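Local coordinates for protein SnoN,Epimerase SnoN (Streptomyces nogalater, PDB 5EP9) that acts as a non-heme iron, 2-oxoglutarate-dependent epimerase in nogalamycin biosynthesis, holding its iron ion and cosubstrate together in one pocket, at residues L33-A37 with L109-L113; A153-A159 with T217-R222; E169-T174 with S226-T232; D260-T264 with D278-L282. One frame throughout, in Å; residues are numbered along the deposited sequence. Where two conformers were deposited one is given.

Contact 1 (L33-A37 with L109-L113); sequences LERLA and LAEYL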
loop_
_atom_site.group_PDB
_atom_site.type_symbol
_atom_site.label_atom_id
_atom_site.label_comp_id
_atom_site.label_asym_id
_atom_site.label_seq_id
_atom_site.Cartn_x
_atom_site.Cartn_y
_atom_site.Cartn_z
ATOM N N LEU A 33 -3.715 -20.918 4.166
ATOM C CA LEU A 33 -4.114 -19.590 4.595
ATOM C C LEU A 33 -3.602 -19.290 6.068
ATOM O O LEU A 33 -3.144 -18.216 6.353
ATOM C CB LEU A 33 -5.623 -19.453 4.486
ATOM C CG LEU A 33 -6.284 -18.088 4.408
ATOM C CD1 LEU A 33 -5.659 -17.249 3.297
ATOM C CD2 LEU A 33 -7.811 -18.188 4.174
ATOM N N GLU A 34 -3.679 -20.266 6.931
ATOM C CA GLU A 34 -3.153 -20.145 8.289
ATOM C C GLU A 34 -1.644 -19.934 8.283
ATOM O O GLU A 34 -1.103 -19.134 9.018
ATOM C CB GLU A 34 -3.521 -21.371 9.183
ATOM C CG GLU A 34 -3.261 -21.163 10.706
ATOM C CD GLU A 34 -4.279 -21.892 11.633
ATOM O OE1 GLU A 34 -4.130 -23.139 11.886
ATOM O OE2 GLU A 34 -5.236 -21.189 12.131
ATOM N N ARG A 35 -0.984 -20.643 7.390
ATOM C CA ARG A 35 0.499 -20.547 7.208
ATOM C C ARG A 35 0.901 -19.216 6.675
ATOM O O ARG A 35 1.842 -18.584 7.151
ATOM C CB ARG A 35 1.061 -21.689 6.346
ATOM C CG ARG A 35 1.244 -22.985 7.184
ATOM C CD ARG A 35 1.934 -24.127 6.415
ATOM N NE ARG A 35 1.544 -24.164 4.977
ATOM C CZ ARG A 35 0.611 -24.942 4.410
ATOM N NH1 ARG A 35 -0.123 -25.834 5.100
ATOM N NH2 ARG A 35 0.386 -24.789 3.107
ATOM N N LEU A 36 0.086 -18.756 5.792
ATOM C CA LEU A 36 0.282 -17.431 5.202
ATOM C C LEU A 36 0.136 -16.293 6.210
ATOM O O LEU A 36 0.943 -15.360 6.273
ATOM C CB LEU A 36 -0.722 -17.271 4.088
ATOM C CG LEU A 36 -0.483 -16.044 3.265
ATOM C CD1 LEU A 36 0.472 -16.358 2.095
ATOM C CD2 LEU A 36 -1.812 -15.618 2.741
ATOM N N ALA A 37 -0.924 -16.385 7.012
ATOM C CA ALA A 37 -1.175 -15.410 8.072
ATOM C C ALA A 37 -0.003 -15.445 9.120
ATOM O O ALA A 37 0.342 -14.437 9.689
ATOM C CB ALA A 37 -2.505 -15.672 8.751
ATOM N N LEU A 109 -8.086 -11.636 1.723
ATOM C CA LEU A 109 -6.770 -11.880 2.236
ATOM C C LEU A 109 -6.400 -10.852 3.301
ATOM O O LEU A 109 -5.957 -11.212 4.336
ATOM C CB LEU A 109 -5.748 -11.848 1.129
ATOM C CG LEU A 109 -5.770 -13.126 0.327
ATOM C CD1 LEU A 109 -5.010 -12.933 -0.987
ATOM C CD2 LEU A 109 -5.120 -14.270 1.110
ATOM N N ALA A 110 -6.613 -9.588 3.000
ATOM C CA ALA A 110 -6.316 -8.543 3.899
ATOM C C ALA A 110 -7.013 -8.729 5.251
ATOM O O ALA A 110 -6.397 -8.553 6.316
ATOM C CB ALA A 110 -6.669 -7.163 3.330
ATOM N N GLU A 111 -8.295 -9.055 5.211
ATOM C CA GLU A 111 -9.033 -9.200 6.424
ATOM C C GLU A 111 -8.565 -10.408 7.195
ATOM O O GLU A 111 -8.521 -10.326 8.437
ATOM C CB GLU A 111 -10.584 -9.287 6.242
ATOM C CG GLU A 111 -11.178 -7.981 5.772
ATOM C CD GLU A 111 -12.696 -7.865 5.997
ATOM O OE1 GLU A 111 -13.395 -8.900 6.100
ATOM O OE2 GLU A 111 -13.150 -6.704 6.030
ATOM N N TYR A 112 -8.269 -11.504 6.518
ATOM C CA TYR A 112 -7.769 -12.666 7.188
ATOM C C TYR A 112 -6.388 -12.318 7.844
ATOM O O TYR A 112 -6.138 -12.639 8.950
ATOM C CB TYR A 112 -7.623 -13.856 6.247
ATOM C CG TYR A 112 -7.416 -15.180 6.980
ATOM C CD1 TYR A 112 -8.489 -15.960 7.408
ATOM C CD2 TYR A 112 -6.130 -15.635 7.257
ATOM C CE1 TYR A 112 -8.276 -17.160 8.089
ATOM C CE2 TYR A 112 -5.900 -16.821 7.949
ATOM C CZ TYR A 112 -6.954 -17.574 8.361
ATOM O OH TYR A 112 -6.705 -18.738 9.046
ATOM N N LEU A 113 -5.520 -11.625 7.137
ATOM C CA LEU A 113 -4.193 -11.297 7.653
ATOM C C LEU A 113 -4.254 -10.338 8.821
ATOM O O LEU A 113 -3.536 -10.497 9.806
ATOM C CB LEU A 113 -3.339 -10.680 6.597
ATOM C CG LEU A 113 -2.974 -11.554 5.400
ATOM C CD1 LEU A 113 -2.194 -10.754 4.348
ATOM C CD2 LEU A 113 -2.188 -12.758 5.795
HETATM O O HOH W 1 -4.874 -18.433 10.916
#
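Tyr-112 reaches from helix 104-114 onto helix 30-43 and lies under Leu-33, giving a compact example of an aromatic side chain that bridges two helices and meets a different group at each step of its length. Both helices belong to the SnoN part 14-202 of the construct. From CB, chi1 of -166° swings the ring away from its own backbone N and toward residues 33-37 of the neighbouring helix. CG and the ring behind it sit beneath the branch point of Leu-33: its CG stands 3.8 Å from the ring centroid and 13° off the normal, a CH-pi contact close to the middle of the face. CD1 and CE1 run under Leu-33 CD2. On the other flank, CE2 passes 3.7 Å from Ala-37 CB, which approaches at the edge near the ring plane, and 3.5 Å from Leu-33 O. At the tip, OH skirts the backbone of Glu-34 and binds a water at 2.6 Å, which in turn donates to Glu-34 OE2 at 3.0 Å.

Deeper in, Leu-109 CD2 touches two leucine methyls, 3.7 Å from Leu-33 CD1 and 3.9 Å from Leu-36 CD2. Leu-113 CD2 rests on Ala-37 CA, and the CA atoms of Ala-37 and Leu-113 are the nearest pair, 5.1 Å apart. The segment axes cross at -66°, and Leu-36, Leu-109 and Leu-113 continue onto Val-46, Val-48 and Phe-218. This is helix-helix packing on the outer side of the larger sheet, as is typical of the double-stranded beta-helix fold of iron- and 2-oxoglutarate-dependent oxygenases.

Contact 2 (A153-A159 with T217-R222); sequences AGTALTA and TFHHAR. With AKG (2-oxoglutaric acid), chain E.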
loop_
_atom_site.group_PDB
_atom_site.type_symbol
_atom_site.label_atom_id
_atom_site.label_comp_id
_atom_site.label_asym_id
_atom_site.label_seq_id
_atom_site.Cartn_x
_atom_site.Cartn_y
_atom_site.Cartn_z
ATOM N N ALA A 153 -3.674 3.523 12.788
ATOM C CA ALA A 153 -2.522 3.567 11.897
ATOM C C ALA A 153 -1.499 2.456 12.141
ATOM O O ALA A 153 -1.002 1.846 11.195
ATOM C CB ALA A 153 -1.801 4.917 12.080
ATOM N N GLY A 154 -1.225 2.241 13.426
ATOM C CA GLY A 154 -0.335 1.231 13.916
ATOM C C GLY A 154 -0.656 -0.205 13.535
ATOM O O GLY A 154 0.223 -1.065 13.653
ATOM N N THR A 155 -1.886 -0.496 13.056
ATOM C CA THR A 155 -2.225 -1.871 12.623
ATOM C C THR A 155 -2.739 -1.922 11.167
ATOM O O THR A 155 -3.150 -2.963 10.697
ATOM C CB THR A 155 -3.315 -2.519 13.480
ATOM O OG1 THR A 155 -4.445 -1.649 13.511
ATOM C CG2 THR A 155 -2.783 -2.743 14.867
ATOM N N ALA A 156 -2.628 -0.811 10.470
ATOM C CA ALA A 156 -3.004 -0.782 9.072
ATOM C C ALA A 156 -2.103 -1.673 8.244
ATOM O O ALA A 156 -1.020 -2.173 8.672
ATOM C CB ALA A 156 -2.965 0.611 8.567
ATOM N N LEU A 157 -2.574 -1.949 7.076
ATOM C CA LEU A 157 -1.774 -2.745 6.103
ATOM C C LEU A 157 -1.983 -2.318 4.647
ATOM O O LEU A 157 -3.073 -1.829 4.273
ATOM C CB LEU A 157 -1.980 -4.234 6.237
ATOM C CG LEU A 157 -3.233 -4.873 5.720
ATOM C CD1 LEU A 157 -3.112 -6.393 5.897
ATOM C CD2 LEU A 157 -4.354 -4.458 6.638
ATOM N N THR A 158 -0.947 -2.569 3.854
ATOM C CA THR A 158 -0.878 -2.136 2.489
ATOM C C THR A 158 -0.759 -3.346 1.513
ATOM O O THR A 158 0.066 -4.175 1.704
ATOM C CB THR A 158 0.263 -1.167 2.306
ATOM O OG1 THR A 158 0.041 0.000 3.103
ATOM C CG2 THR A 158 0.451 -0.791 0.836
ATOM N N ALA A 159 -1.632 -3.416 0.506
ATOM C CA ALA A 159 -1.527 -4.361 -0.613
ATOM C C ALA A 159 -0.863 -3.705 -1.816
ATOM O O ALA A 159 -1.362 -2.711 -2.330
ATOM C CB ALA A 159 -2.892 -4.842 -1.027
ATOM N N THR A 217 2.209 -8.133 -2.632
ATOM C CA THR A 217 2.605 -8.211 -1.239
ATOM C C THR A 217 1.550 -7.520 -0.369
ATOM O O THR A 217 0.847 -6.623 -0.834
ATOM C CB THR A 217 3.959 -7.612 -0.976
ATOM O OG1 THR A 217 4.047 -6.277 -1.511
ATOM C CG2 THR A 217 5.051 -8.453 -1.613
ATOM N N PHE A 218 1.487 -7.982 0.883
ATOM C CA PHE A 218 0.896 -7.248 1.970
ATOM C C PHE A 218 1.967 -6.899 2.959
ATOM O O PHE A 218 2.817 -7.738 3.295
ATOM C CB PHE A 218 -0.145 -8.067 2.668
ATOM C CG PHE A 218 -1.364 -8.358 1.825
ATOM C CD1 PHE A 218 -1.393 -9.470 1.046
ATOM C CD2 PHE A 218 -2.439 -7.470 1.824
ATOM C CE1 PHE A 218 -2.493 -9.752 0.252
ATOM C CE2 PHE A 218 -3.561 -7.758 1.080
ATOM C CZ PHE A 218 -3.604 -8.911 0.288
ATOM N N HIS A 219 1.983 -5.644 3.403
ATOM C CA HIS A 219 2.852 -5.268 4.526
ATOM C C HIS A 219 2.158 -4.434 5.583
ATOM O O HIS A 219 1.402 -3.474 5.319
ATOM C CB HIS A 219 4.175 -4.653 4.043
ATOM C CG HIS A 219 4.068 -3.297 3.474
ATOM N ND1 HIS A 219 3.802 -3.076 2.146
ATOM C CD2 HIS A 219 4.268 -2.081 4.024
ATOM C CE1 HIS A 219 3.858 -1.776 1.898
ATOM N NE2 HIS A 219 4.119 -1.155 3.022
ATOM N N HIS A 220 2.552 -4.743 6.789
ATOM C CA HIS A 220 2.127 -4.027 8.010
ATOM C C HIS A 220 2.661 -2.597 8.042
ATOM O O HIS A 220 3.718 -2.279 7.572
ATOM C CB HIS A 220 2.627 -4.843 9.234
ATOM C CG HIS A 220 2.064 -4.442 10.569
ATOM N ND1 HIS A 220 2.483 -3.322 11.270
ATOM C CD2 HIS A 220 1.188 -5.082 11.378
ATOM C CE1 HIS A 220 1.831 -3.248 12.406
ATOM N NE2 HIS A 220 1.090 -4.324 12.522
ATOM N N ALA A 221 1.884 -1.730 8.635
ATOM C CA ALA A 221 2.173 -0.294 8.712
ATOM C C ALA A 221 3.424 0.063 9.535
ATOM O O ALA A 221 3.901 1.189 9.442
ATOM C CB ALA A 221 0.963 0.414 9.336
ATOM N N ARG A 222 3.855 -0.860 10.368
ATOM C CA ARG A 222 5.108 -0.708 11.137
ATOM C C ARG A 222 6.331 -1.424 10.506
ATOM O O ARG A 222 7.450 -1.282 10.988
ATOM C CB ARG A 222 4.931 -1.088 12.620
ATOM C CG ARG A 222 4.017 -0.110 13.415
ATOM C CD ARG A 222 4.021 -0.156 14.940
ATOM N NE ARG A 222 5.336 0.010 15.549
ATOM C CZ ARG A 222 5.773 1.123 16.080
ATOM N NH1 ARG A 222 5.014 2.219 16.117
ATOM N NH2 ARG A 222 6.994 1.122 16.592
HETATM C C1 AKG E . 4.220 1.464 0.255
HETATM O O1 AKG E . 3.941 1.651 1.468
HETATM O O2 AKG E . 3.466 0.819 -0.514
HETATM C C2 AKG E . 5.503 1.968 -0.289
HETATM O O5 AKG E . 6.276 2.592 0.465
HETATM C C3 AKG E . 5.796 1.700 -1.784
HETATM C C4 AKG E . 7.195 2.059 -2.275
HETATM C C5 AKG E . 7.463 1.825 -3.743
HETATM O O3 AKG E . 6.590 1.283 -4.445
HETATM O O4 AKG E . 8.555 2.224 -4.254
HETATM O O HOH W 2 1.339 -0.591 5.335
#
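Thr-158 and His-219 form an antiparallel, hydrogen-bonded pair in the larger sheet of the double-stranded beta-helix, on the face that lines the 2-oxoglutarate pocket. Segment 153-159 belongs to SnoN part 14-202 of the construct, segment 217-222 to part 203-305. Two backbone bonds join the pair, Thr-158 N to His-219 O at 2.9 Å and His-219 N to Thr-158 O at 3.0 Å; further along, Ala-221 N donates to Ala-156 O.

The two side chains run the same way. Thr-158 CB lies over one face of the imidazole, 4.0 Å from its centroid, while chi1 of -62° sets OG1 beside the backbone N and leaves CG2 anti to it, 3.7 Å from O2 of 2-oxoglutarate. Thr-158 OG1 turns to a water at 2.6 Å, which passes a hydrogen bond on to His-219 O. On the other face of the sheet, Ala-159 CB meets Phe-218 CE2 at 3.7 Å, and the phenyl ring continues onto helix 104-114. Beyond the strand, Arg-222 N donates in the ring plane to His-220 ND1, fixing how that imidazole is turned.

His-219 NE2 has its stronger partner in Asp-144 OD2, an iron ligand, and gives a weak, bent bond of 3.2 Å to 2-oxoglutarate O1 at the ring edge. One N-H thus faces both, second-shell to the iron and consistent with a part in orienting Asp-144 and the cosubstrate.

Contact 3 (E169-T174 with S226-T232); sequences ERGCMT and SAGANST. With AKG (2-oxoglutaric acid), chain E; ACT (acetate ion), chain G.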
loop_
_atom_site.group_PDB
_atom_site.type_symbol
_atom_site.label_atom_id
_atom_site.label_comp_id
_atom_site.label_asym_id
_atom_site.label_seq_id
_atom_site.Cartn_x
_atom_site.Cartn_y
_atom_site.Cartn_z
ATOM N N GLU A 169 15.766 -5.485 -10.533
ATOM C CA GLU A 169 16.284 -4.309 -11.192
ATOM C C GLU A 169 15.243 -3.296 -11.661
ATOM O O GLU A 169 15.577 -2.148 -12.039
ATOM C CB GLU A 169 17.281 -4.700 -12.311
ATOM C CG GLU A 169 16.665 -5.425 -13.489
ATOM C CD GLU A 169 16.535 -6.981 -13.340
ATOM O OE1 GLU A 169 16.753 -7.596 -12.197
ATOM O OE2 GLU A 169 16.279 -7.557 -14.452
ATOM N N ARG A 170 13.984 -3.704 -11.632
ATOM C CA ARG A 170 12.872 -2.797 -11.999
ATOM C C ARG A 170 12.294 -2.075 -10.788
ATOM O O ARG A 170 11.370 -1.291 -10.896
ATOM C CB ARG A 170 11.772 -3.562 -12.771
ATOM C CG ARG A 170 10.747 -2.628 -13.393
ATOM C CD ARG A 170 9.943 -3.279 -14.511
ATOM N NE ARG A 170 10.854 -3.534 -15.583
ATOM C CZ ARG A 170 11.012 -4.699 -16.149
ATOM N NH1 ARG A 170 10.268 -5.739 -15.812
ATOM N NH2 ARG A 170 11.886 -4.825 -17.112
ATOM N N GLY A 171 12.917 -2.294 -9.608
ATOM C CA GLY A 171 12.581 -1.566 -8.371
ATOM C C GLY A 171 11.648 -2.264 -7.424
ATOM O O GLY A 171 10.694 -1.637 -6.914
ATOM N N CYS A 172 11.768 -3.556 -7.276
ATOM C CA CYS A 172 10.918 -4.263 -6.357
ATOM C C CYS A 172 11.231 -3.777 -4.969
ATOM O O CYS A 172 12.226 -3.075 -4.733
ATOM C CB CYS A 172 11.043 -5.801 -6.459
ATOM S SG CYS A 172 12.588 -6.449 -5.785
ATOM N N MET A 173 10.417 -4.232 -4.037
ATOM C CA MET A 173 10.548 -3.842 -2.607
ATOM C C MET A 173 11.465 -4.757 -1.806
ATOM O O MET A 173 11.618 -5.925 -2.132
ATOM C CB MET A 173 9.179 -3.720 -1.933
ATOM C CG MET A 173 8.344 -2.587 -2.592
ATOM S SD MET A 173 7.230 -1.715 -1.461
ATOM C CE MET A 173 6.036 -2.959 -1.569
ATOM N N THR A 174 11.959 -4.175 -0.722
ATOM C CA THR A 174 12.710 -4.859 0.336
ATOM C C THR A 174 12.023 -4.577 1.654
ATOM O O THR A 174 11.608 -3.456 1.908
ATOM C CB THR A 174 14.139 -4.340 0.350
ATOM O OG1 THR A 174 14.734 -4.693 -0.907
ATOM C CG2 THR A 174 14.994 -4.896 1.516
ATOM N N SER A 226 11.549 -0.562 1.713
ATOM C CA SER A 226 12.139 0.326 0.730
ATOM C C SER A 226 11.944 -0.263 -0.656
ATOM O O SER A 226 11.397 -1.347 -0.802
ATOM C CB SER A 226 13.665 0.452 1.015
ATOM O OG SER A 226 14.318 -0.735 0.716
ATOM N N ALA A 227 12.497 0.378 -1.666
ATOM C CA ALA A 227 12.433 -0.147 -3.000
ATOM C C ALA A 227 13.566 0.365 -3.803
ATOM O O ALA A 227 14.048 1.518 -3.601
ATOM C CB ALA A 227 11.082 0.227 -3.710
ATOM N N GLY A 228 13.973 -0.446 -4.760
ATOM C CA GLY A 228 15.104 -0.040 -5.641
ATOM C C GLY A 228 14.677 0.998 -6.648
ATOM O O GLY A 228 13.486 1.294 -6.850
ATOM N N ALA A 229 15.680 1.584 -7.289
ATOM C CA ALA A 229 15.465 2.391 -8.495
ATOM C C ALA A 229 14.998 1.454 -9.583
ATOM O O ALA A 229 15.320 0.260 -9.592
ATOM C CB ALA A 229 16.764 3.102 -8.909
ATOM N N ASN A 230 14.248 1.973 -10.524
ATOM C CA ASN A 230 14.077 1.232 -11.760
ATOM C C ASN A 230 15.268 1.519 -12.675
ATOM O O ASN A 230 15.369 2.628 -13.197
ATOM C CB ASN A 230 12.752 1.604 -12.463
ATOM C CG ASN A 230 12.488 0.776 -13.699
ATOM O OD1 ASN A 230 13.287 -0.096 -14.121
ATOM N ND2 ASN A 230 11.312 1.046 -14.294
ATOM N N SER A 231 16.178 0.555 -12.811
ATOM C CA SER A 231 17.265 0.696 -13.759
ATOM C C SER A 231 17.028 0.052 -15.138
ATOM O O SER A 231 17.880 -0.027 -15.882
ATOM C CB SER A 231 18.558 0.175 -13.146
ATOM O OG SER A 231 18.446 -1.190 -13.013
ATOM N N THR A 232 15.801 -0.320 -15.468
ATOM C CA THR A 232 15.460 -0.835 -16.778
ATOM C C THR A 232 14.733 0.228 -17.614
ATOM O O THR A 232 14.286 1.250 -17.117
ATOM C CB THR A 232 14.514 -2.087 -16.701
ATOM O OG1 THR A 232 13.143 -1.710 -16.418
ATOM C CG2 THR A 232 15.022 -3.056 -15.623
HETATM C C1 AKG E . 4.220 1.464 0.255
HETATM O O1 AKG E . 3.941 1.651 1.468
HETATM O O2 AKG E . 3.466 0.819 -0.514
HETATM C C2 AKG E . 5.503 1.968 -0.289
HETATM O O5 AKG E . 6.276 2.592 0.465
HETATM C C3 AKG E . 5.796 1.700 -1.784
HETATM C C4 AKG E . 7.195 2.059 -2.275
HETATM C C5 AKG E . 7.463 1.825 -3.743
HETATM O O3 AKG E . 6.590 1.283 -4.445
HETATM O O4 AKG E . 8.555 2.224 -4.254
HETATM C C ACT G . 16.236 -1.907 3.118
HETATM O O ACT G . 16.358 -1.142 2.161
HETATM O OXT ACT G . 17.155 -2.716 3.394
HETATM C CH3 ACT G . 14.962 -1.863 3.901
#
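Arg-170 and Thr-232 cross at about a right angle where two neighbouring strands of the smaller sheet of the double-stranded beta-helix run out into loops. Segment 169-174 lies in the SnoN part 14-202 of the construct, segment 226-232 in the part 203-305. Arg-170 also runs alongside Asn-230, pointing the same way, with the guanidinium turned 76° against the amide. Its NE points straight to Thr-232 OG1, 3.0 Å away and in the guanidinium plane; NH2 adds a weak bond to the same oxygen and forms a salt bridge with Glu-234, while NH1 binds Asp-165 O. The hydroxyl donates a hydrogen bond to Asn-230 OD1 at 2.8 Å, on a lone pair in the amide plane. Thr-232 N reaches that oxygen too, from above the plane, and closes an Asx turn. A hydrogen-bonded chain runs from guanidinium through hydroxyl to amide.

Next to it, Ser-231 holds Glu-169 O twice: N comes in almost along the C=O direction at 2.9 Å, and OG from an angle. Thr-232 CG2 crosses over Glu-169 CG at 3.6 Å. Gly-171 has a phi of 98°, and its CA lies against Gly-228 O, in a place too close for a CB.

In the strands proper, Thr-174 and Ser-226 are the hydrogen-bonded pair, with Ser-226 OG donating to an acetate probably left by crystallisation. Met-173 and Ala-227 form the next, non-hydrogen-bonded pair on the pocket face. The bent Met-173 chain lays SD 3.7 Å from C3 of 2-oxoglutarate, and Ala-227 CB comes to 3.3 Å from its O4.

Contact 4 (D260-T264 with D278-L282); sequences DLPGT and DRFPL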
loop_
_atom_site.group_PDB
_atom_site.type_symbol
_atom_site.label_atom_id
_atom_site.label_comp_id
_atom_site.label_asym_id
_atom_site.label_seq_id
_atom_site.Cartn_x
_atom_site.Cartn_y
_atom_site.Cartn_z
ATOM N N ASP A 260 -5.186 16.232 4.956
ATOM C CA ASP A 260 -6.225 16.782 4.053
ATOM C C ASP A 260 -6.722 15.666 3.176
ATOM O O ASP A 260 -6.023 15.218 2.320
ATOM C CB ASP A 260 -5.631 17.896 3.202
ATOM C CG ASP A 260 -6.616 18.532 2.275
ATOM O OD1 ASP A 260 -7.753 18.841 2.695
ATOM O OD2 ASP A 260 -6.241 18.789 1.097
ATOM N N LEU A 261 -7.871 15.126 3.490
ATOM C CA LEU A 261 -8.351 13.928 2.817
ATOM C C LEU A 261 -9.361 14.432 1.799
ATOM O O LEU A 261 -10.394 15.008 2.162
ATOM C CB LEU A 261 -9.020 12.977 3.775
ATOM C CG LEU A 261 -8.151 12.497 4.904
ATOM C CD1 LEU A 261 -8.905 11.493 5.781
ATOM C CD2 LEU A 261 -6.881 11.879 4.361
ATOM N N PRO A 262 -9.097 14.196 0.510
ATOM C CA PRO A 262 -10.088 14.593 -0.493
ATOM C C PRO A 262 -11.323 13.679 -0.450
ATOM O O PRO A 262 -11.287 12.553 0.061
ATOM C CB PRO A 262 -9.348 14.400 -1.811
ATOM C CG PRO A 262 -8.357 13.374 -1.517
ATOM C CD PRO A 262 -7.926 13.534 -0.088
ATOM N N GLY A 263 -12.414 14.243 -0.939
ATOM C CA GLY A 263 -13.707 13.546 -1.082
ATOM C C GLY A 263 -14.431 13.304 0.230
ATOM O O GLY A 263 -15.161 12.330 0.340
ATOM N N THR A 264 -14.187 14.154 1.226
ATOM C CA THR A 264 -14.739 13.985 2.588
ATOM C C THR A 264 -15.583 15.148 3.006
ATOM O O THR A 264 -15.715 15.367 4.191
ATOM C CB THR A 264 -13.645 13.796 3.675
ATOM O OG1 THR A 264 -12.706 14.888 3.667
ATOM C CG2 THR A 264 -12.863 12.507 3.447
ATOM N N ASP A 278 -19.285 5.191 1.896
ATOM C CA ASP A 278 -18.725 5.036 0.528
ATOM C C ASP A 278 -17.353 5.545 0.310
ATOM O O ASP A 278 -16.627 5.005 -0.489
ATOM C CB ASP A 278 -19.607 5.830 -0.516
ATOM C CG ASP A 278 -20.877 5.099 -0.879
ATOM O OD1 ASP A 278 -20.910 3.879 -0.561
ATOM O OD2 ASP A 278 -21.841 5.709 -1.463
ATOM N N ARG A 279 -17.006 6.610 0.979
ATOM C CA ARG A 279 -15.658 7.172 0.884
ATOM C C ARG A 279 -14.554 6.275 1.536
ATOM O O ARG A 279 -13.418 6.291 1.165
ATOM C CB ARG A 279 -15.666 8.561 1.516
ATOM C CG ARG A 279 -14.307 9.248 1.543
ATOM C CD ARG A 279 -13.615 9.244 0.179
ATOM N NE ARG A 279 -12.356 9.934 0.296
ATOM C CZ ARG A 279 -11.194 9.373 0.666
ATOM N NH1 ARG A 279 -11.106 8.059 0.902
ATOM N NH2 ARG A 279 -10.097 10.155 0.793
ATOM N N PHE A 280 -14.968 5.475 2.516
ATOM C CA PHE A 280 -14.057 4.587 3.323
ATOM C C PHE A 280 -14.691 3.238 3.489
ATOM O O PHE A 280 -15.049 2.841 4.591
ATOM C CB PHE A 280 -13.745 5.168 4.683
ATOM C CG PHE A 280 -13.115 6.526 4.626
ATOM C CD1 PHE A 280 -11.817 6.672 4.223
ATOM C CD2 PHE A 280 -13.816 7.674 5.032
ATOM C CE1 PHE A 280 -11.201 7.930 4.191
ATOM C CE2 PHE A 280 -13.221 8.929 4.989
ATOM C CZ PHE A 280 -11.902 9.052 4.570
ATOM N N PRO A 281 -14.911 2.537 2.364
ATOM C CA PRO A 281 -15.904 1.460 2.401
ATOM C C PRO A 281 -15.414 0.262 3.158
ATOM O O PRO A 281 -14.252 -0.163 3.003
ATOM C CB PRO A 281 -16.141 1.144 0.899
ATOM C CG PRO A 281 -14.820 1.522 0.273
ATOM C CD PRO A 281 -14.460 2.785 0.994
ATOM N N LEU A 282 -16.339 -0.375 3.833
ATOM C CA LEU A 282 -16.143 -1.703 4.336
ATOM C C LEU A 282 -15.727 -2.645 3.177
ATOM O O LEU A 282 -16.298 -2.605 2.126
ATOM C CB LEU A 282 -17.395 -2.222 4.993
ATOM C CG LEU A 282 -17.818 -1.542 6.309
ATOM C CD1 LEU A 282 -19.266 -1.861 6.652
ATOM C CD2 LEU A 282 -16.845 -1.928 7.425
#
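The guanidinium of Arg-279 has Pro-262 O at one edge and Phe-280 CZ off one face. At the edge, NE and NH2 both donate to that carbonyl oxygen, each at 2.8 Å and in the planes of both groups, a side-on grip that fixes the rotation of the planar end. Phe-280 CZ lies 3.9 Å above the guanidinium plane, toward the rim, and Arg-279 CG lies off one face of the phenyl ring, also toward its rim. Chi1 of 178° sets CG anti to the backbone N and 3.4 Å from Gly-263 O; the bend at chi2 of 51° then directs CD and the guanidinium to Pro-262 O.

On the apolar side, Phe-280 CZ touches Thr-264 CG2 at 3.8 Å and Leu-261 CD1 at 4.1 Å. Thr-264 OG1 donates to Leu-261 O at 2.8 Å, securing the turn around Pro-262 and Gly-263. Arg-279 NH1 makes a weak bond to Phe-121 O, and Leu-261 and Phe-280 rest on Phe-121. Both loops belong to SnoN part 203-305. The result is a surface loop-to-loop tie, an arginine bridging to a main-chain carbonyl, beside strand 118-128 of the larger sheet and away from the iron site.

Contacts 2 and 3 form the heart of the set. Their segments alternate along the chain, and each contact pairs neighbouring strands, in a different sheet of the double-stranded beta-helix; their centres lie about 20 Å apart, yet both touch the same 2-oxoglutarate. They meet where Met-173 CE comes 3.9 Å from Thr-217 OG1. Contact 1 backs contact 2 from outside: Leu-113 CD1 packs on Phe-218 CG at 3.6 Å, while the side chain of Leu-113 remains about 14 Å from the cosubstrate. Contact 4 touches none of the others and comes nearest to contact 1, about 6 Å between nearest atoms; its centre is about 30 Å from that of contact 3, on the opposite side of the chain's centre.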